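Local coordinates for protein polysaccharide Lyase Family 6 (Bacteroides cellulosilyticus, PDB 6QPS) that cleaves alginate as a calcium-containing polysaccharide lyase specific for mannuronic acid, probably by the beta-elimination usual for such lyases, at residues K35-L38 / G39-N42; C140-P143 / Q144-E147. All blocks are in the same frame, centred on the assembly; numbering follows the deposited sequence.

Contact 1: residues K35-L38 / G39-N42; sequences KQLL and GSGN
Gly-39 N donates to Lys-35 O at 3.0 Å near the C-terminal end of helix 31-40, and the chain leaves the helix at Gly-41, whose positive phi (77°) would press a beta carbon against the carbonyl oxygen of Ser-40. The hydroxyl of Ser-40 turns back on the helix: Ser-40 OG donates to Leu-37 O at 2.9 Å, its approach tilted 26° from the carbonyl plane. Leu-37 O also takes a weak bond from Ser-40 N at 3.3 Å, and a water within hydrogen-bonding distance probably donates to it while accepting weakly from Gly-41 N. Set between the backbone N and the carbonyl carbon (chi1 67°), Ser-40 OG accepts from Asn-42 N at 3.0 Å, forming an ST turn. Leu-37 CD1 comes within 4.2 Å of Ser-40 OG. Helix 31-40 lies at the N-terminal end of the parallel beta-helix: Leu-37 packs on Tyr-24 and Phe-26 (strand 23-26), Leu-38 touches Ile-62 and Phe-64 (strand 54-67), and both meet Val-49 (strand 48-51). Were Ser-40 replaced by alanine, Asn-42 N would probably lose this acceptor and Leu-37 O one of its donors, freeing the turn to shift. One hydroxyl thus joins the helix end to the chain leaving it.

Contact 2: residues C140-P143 / Q144-E147; sequences CNDP and QKGE
Lys-145 folds its side chain across Asp-142, at about a right angle to it. Lys-145 CB lies 3.8 Å from Asp-142 O, and Lys-145 CG lies 3.4 Å from Asp-142 OD2 while also touching Asp-142 CB. CD runs on over the same CB and OD2 at wider spacing. The chain is extended as far as CE, which still borders OD2, and then bends at its last torsion (chi4 90°), swinging Lys-145 NZ back to form a salt bridge with Asp-142 OD2 at 2.9 Å on that oxygen's anti lone pair. NZ is shared: Glu-154 OE1, its strongest partner, also forms a salt bridge and Gly-113 O accepts another bond, so the ammonium is gripped by two carboxylates and a carbonyl.

The backbone here is a type I beta turn from Asp-142 to Lys-145, closed by Lys-145 N to Asp-142 O at 3.1 Å, within a loop between strands 131-138 and 155-159 of the parallel beta-helix. Asp-142 also braces the turn as an Asx turn: with CG anti to the backbone N (chi1 -174°), Asp-142 OD1 accepts from Gln-144 N at 2.8 Å, the donor standing above the carboxylate plane. Gln-144 CB rests 3.5 Å from Asp-142 OD1. Pro-143 occupies the second turn position, its phi of -60° suiting the bend, and its ring touches Trp-110 of strand 99-111.

Overall arrangement
From the N terminus the chain runs through strand 23-26 into helix 31-40, and contact 1 closes the end of that helix before strand 48-51, at the N-terminal end of the beta-helix. The chain then winds through successive parallel strands to 131-138, after which contact 2 closes a tight turn in the loop before strand 155-159. The two follow in series, neither nesting nor crossing. The centres of contact 1 and contact 2 are about 29 Å apart, and the nearest atoms of contact 1 and contact 2 are about 16 Å apart. Contact 1 ties helix 31-40 to strands 23-26, 48-51 and 54-67, whereas contact 2 joins the loop after strand 131-138 to strand 99-111 and to Glu-154. Both lie away from the calcium site.

Contact 1: residues K35-L38 / G39-N42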
ATOM      1  N   LYS A  35     -13.086 -29.046  -0.362  1.00 18.44           N
ATOM      2  CA  LYS A  35     -12.889 -28.367  -1.641  1.00 17.11           C
ATOM      3  C   LYS A  35     -14.113 -28.501  -2.540  1.00 15.95           C
ATOM      4  O   LYS A  35     -14.502 -27.539  -3.215  1.00 16.60           O
ATOM      5  CB  LYS A  35     -11.660 -28.945  -2.344  1.00 17.40           C
ATOM      6  CG  LYS A  35     -10.341 -28.656  -1.648  1.00 18.05           C
ATOM      7  CD  LYS A  35      -9.187 -29.486  -2.193  1.00 20.37           C
ATOM      8  CE  LYS A  35      -9.024 -29.369  -3.699  1.00 22.70           C
ATOM      9  NZ  LYS A  35      -7.840 -30.142  -4.186  1.00 26.98           N
ATOM     10  N   GLN A  36     -14.750 -29.668  -2.556  1.00 17.81           N
ATOM     11  CA  GLN A  36     -15.892 -29.845  -3.448  1.00 20.31           C
ATOM     12  C   GLN A  36     -17.035 -28.920  -3.066  1.00 18.50           C
ATOM     13  O   GLN A  36     -17.659 -28.302  -3.935  1.00 18.42           O
ATOM     14  CB  GLN A  36     -16.362 -31.289  -3.414  1.00 28.17           C
ATOM     15  CG  GLN A  36     -15.507 -32.210  -4.209  1.00 46.10           C
ATOM     16  CD  GLN A  36     -15.374 -33.560  -3.533  1.00 59.82           C
ATOM     17  OE1 GLN A  36     -16.189 -33.921  -2.695  1.00 65.83           O
ATOM     18  NE2 GLN A  36     -14.345 -34.304  -3.886  1.00 59.59           N
ATOM     19  N   LEU A  37     -17.321 -28.800  -1.767  1.00 16.83           N
ATOM     20  CA  LEU A  37     -18.434 -27.968  -1.330  1.00 16.22           C
ATOM     21  C   LEU A  37     -18.139 -26.497  -1.584  1.00 16.52           C
ATOM     22  O   LEU A  37     -18.997 -25.758  -2.092  1.00 15.59           O
ATOM     23  CB  LEU A  37     -18.728 -28.210   0.148  1.00 15.49           C
ATOM     24  CG  LEU A  37     -19.828 -27.345   0.751  1.00 15.82           C
ATOM     25  CD1 LEU A  37     -21.151 -27.529   0.036  1.00 17.82           C
ATOM     26  CD2 LEU A  37     -19.981 -27.711   2.248  1.00 17.19           C
ATOM     27  N   LEU A  38     -16.925 -26.053  -1.249  1.00 15.35           N
ATOM     28  CA  LEU A  38     -16.562 -24.657  -1.458  1.00 13.50           C
ATOM     29  C   LEU A  38     -16.645 -24.276  -2.932  1.00 12.39           C
ATOM     30  O   LEU A  38     -17.029 -23.144  -3.280  1.00 13.47           O
ATOM     31  CB  LEU A  38     -15.156 -24.400  -0.922  1.00 14.32           C
ATOM     32  CG  LEU A  38     -15.010 -24.217   0.596  1.00 13.44           C
ATOM     33  CD1 LEU A  38     -13.515 -24.297   0.956  1.00 16.06           C
ATOM     34  CD2 LEU A  38     -15.582 -22.912   1.047  1.00 14.00           C
ATOM     35  N   GLY A  39     -16.278 -25.197  -3.810  1.00 14.87           N
ATOM     36  CA  GLY A  39     -16.211 -24.925  -5.230  1.00 15.33           C
ATOM     37  C   GLY A  39     -17.449 -25.266  -6.017  1.00 16.79           C
ATOM     38  O   GLY A  39     -17.468 -25.071  -7.239  1.00 17.12           O
ATOM     39  N   SER A  40     -18.491 -25.780  -5.354  1.00 17.80           N
ATOM     40  CA  SER A  40     -19.672 -26.286  -6.041  1.00 16.82           C
ATOM     41  C   SER A  40     -20.658 -25.194  -6.438  1.00 17.53           C
ATOM     42  O   SER A  40     -21.440 -25.394  -7.383  1.00 18.60           O
ATOM     43  CB  SER A  40     -20.407 -27.264  -5.123  1.00 21.79           C
ATOM     44  OG  SER A  40     -20.957 -26.571  -4.000  1.00 18.34           O
ATOM     45  N   GLY A  41     -20.647 -24.057  -5.751  1.00 16.01           N
ATOM     46  CA  GLY A  41     -21.701 -23.079  -5.945  1.00 18.01           C
ATOM     47  C   GLY A  41     -23.001 -23.425  -5.260  1.00 20.18           C
ATOM     48  O   GLY A  41     -23.991 -22.699  -5.440  1.00 24.28           O
ATOM     49  N   ASN A  42     -23.035 -24.511  -4.481  1.00 18.00           N
ATOM     50  CA  ASN A  42     -24.254 -24.954  -3.815  1.00 21.53           C
ATOM     51  C   ASN A  42     -24.455 -24.329  -2.435  1.00 20.00           C
ATOM     52  O   ASN A  42     -25.532 -24.492  -1.850  1.00 21.50           O
ATOM     53  CB  ASN A  42     -24.285 -26.488  -3.661  1.00 23.31           C
ATOM     54  CG  ASN A  42     -24.348 -27.221  -4.994  1.00 26.18           C
ATOM     55  OD1 ASN A  42     -24.862 -26.701  -5.984  1.00 30.75           O
ATOM     56  ND2 ASN A  42     -23.824 -28.443  -5.014  1.00 28.64           N
TER
HETATM   57  O   HOH W   1     -20.318 -23.263  -2.976  1.00 15.12           O

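Contact 2: residues C140-P143 / Q144-E147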
ATOM      1  N   CYS A 140       4.751 -17.489   3.503  1.00 10.91           N
ATOM      2  CA  CYS A 140       4.125 -18.264   2.428  1.00 11.78           C
ATOM      3  C   CYS A 140       4.982 -18.188   1.164  1.00 12.78           C
ATOM      4  O   CYS A 140       4.616 -17.590   0.144  1.00 12.27           O
ATOM      5  CB  CYS A 140       2.691 -17.798   2.206  1.00 10.75           C
ATOM      6  SG  CYS A 140       1.509 -18.467   3.432  1.00 12.20           S
ATOM      7  N   ASN A 141       6.141 -18.849   1.245  1.00 13.52           N
ATOM      8  CA  ASN A 141       7.183 -18.775   0.224  1.00 13.53           C
ATOM      9  C   ASN A 141       7.429 -20.149  -0.394  1.00 14.07           C
ATOM     10  O   ASN A 141       7.723 -21.110   0.318  1.00 15.28           O
ATOM     11  CB  ASN A 141       8.458 -18.223   0.872  1.00 13.08           C
ATOM     12  CG  ASN A 141       8.250 -16.845   1.481  1.00 12.76           C
ATOM     13  OD1 ASN A 141       7.860 -15.906   0.783  1.00 13.24           O
ATOM     14  ND2 ASN A 141       8.495 -16.712   2.771  1.00 13.88           N
ATOM     15  N   ASP A 142       7.331 -20.232  -1.724  1.00 13.41           N
ATOM     16  CA  ASP A 142       7.551 -21.481  -2.446  1.00 15.84           C
ATOM     17  C   ASP A 142       8.989 -21.921  -2.254  1.00 16.51           C
ATOM     18  O   ASP A 142       9.912 -21.186  -2.636  1.00 17.22           O
ATOM     19  CB  ASP A 142       7.286 -21.231  -3.931  1.00 17.08           C
ATOM     20  CG  ASP A 142       7.341 -22.497  -4.777  1.00 18.60           C
ATOM     21  OD1 ASP A 142       7.817 -23.544  -4.284  1.00 17.95           O
ATOM     22  OD2 ASP A 142       6.891 -22.425  -5.947  1.00 18.69           O
ATOM     23  N   PRO A 143       9.231 -23.109  -1.701  1.00 16.46           N
ATOM     24  CA  PRO A 143      10.623 -23.576  -1.568  1.00 21.05           C
ATOM     25  C   PRO A 143      11.353 -23.710  -2.895  1.00 22.30           C
ATOM     26  O   PRO A 143      12.592 -23.722  -2.907  1.00 25.56           O
ATOM     27  CB  PRO A 143      10.489 -24.937  -0.867  1.00 23.71           C
ATOM     28  CG  PRO A 143       9.090 -25.016  -0.351  1.00 26.72           C
ATOM     29  CD  PRO A 143       8.251 -24.094  -1.202  1.00 17.17           C
ATOM     30  N   GLN A 144      10.627 -23.841  -4.007  1.00 21.21           N
ATOM     31  CA  GLN A 144      11.223 -24.015  -5.327  1.00 25.07           C
ATOM     32  C   GLN A 144      11.417 -22.698  -6.067  1.00 27.41           C
ATOM     33  O   GLN A 144      11.942 -22.699  -7.186  1.00 30.36           O
ATOM     34  CB  GLN A 144      10.358 -24.957  -6.174  1.00 24.88           C
ATOM     35  CG  GLN A 144      10.342 -26.394  -5.665  1.00 34.63           C
ATOM     36  CD  GLN A 144      11.729 -26.995  -5.546  1.00 45.86           C
ATOM     37  OE1 GLN A 144      12.586 -26.789  -6.407  1.00 49.42           O
ATOM     38  NE2 GLN A 144      11.959 -27.740  -4.469  1.00 49.15           N
ATOM     39  N   LYS A 145      11.009 -21.585  -5.475  1.00 23.11           N
ATOM     40  CA  LYS A 145      11.343 -20.263  -5.979  1.00 22.69           C
ATOM     41  C   LYS A 145      12.469 -19.690  -5.123  1.00 25.05           C
ATOM     42  O   LYS A 145      12.568 -19.971  -3.926  1.00 31.96           O
ATOM     43  CB  LYS A 145      10.114 -19.345  -5.944  1.00 21.16           C
ATOM     44  CG  LYS A 145       8.930 -19.832  -6.793  1.00 18.86           C
ATOM     45  CD  LYS A 145       7.793 -18.811  -6.843  1.00 19.63           C
ATOM     46  CE  LYS A 145       6.648 -19.272  -7.734  1.00 19.55           C
ATOM     47  NZ  LYS A 145       5.595 -20.064  -7.023  1.00 18.05           N
ATOM     48  N   GLY A 146      13.338 -18.897  -5.751  1.00 32.87           N
ATOM     49  CA  GLY A 146      14.479 -18.340  -5.054  1.00 32.91           C
ATOM     50  C   GLY A 146      14.190 -16.998  -4.402  1.00 32.17           C
ATOM     51  O   GLY A 146      13.210 -16.331  -4.712  1.00 32.89           O
ATOM     52  N   GLU A 147      15.077 -16.601  -3.492  1.00 29.38           N
ATOM     53  CA  GLU A 147      14.927 -15.355  -2.751  1.00 29.06           C
ATOM     54  C   GLU A 147      15.675 -14.181  -3.383  1.00 27.81           C
ATOM     55  O   GLU A 147      15.640 -13.080  -2.828  1.00 29.17           O
ATOM     56  CB  GLU A 147      15.406 -15.552  -1.306  1.00 28.11           C
ATOM     57  CG  GLU A 147      14.623 -16.603  -0.530  1.00 29.79           C
ATOM     58  CD  GLU A 147      14.929 -16.598   0.962  1.00 35.86           C
ATOM     59  OE1 GLU A 147      15.862 -15.880   1.389  1.00 36.40           O
ATOM     60  OE2 GLU A 147      14.226 -17.311   1.711  1.00 33.13           O
TER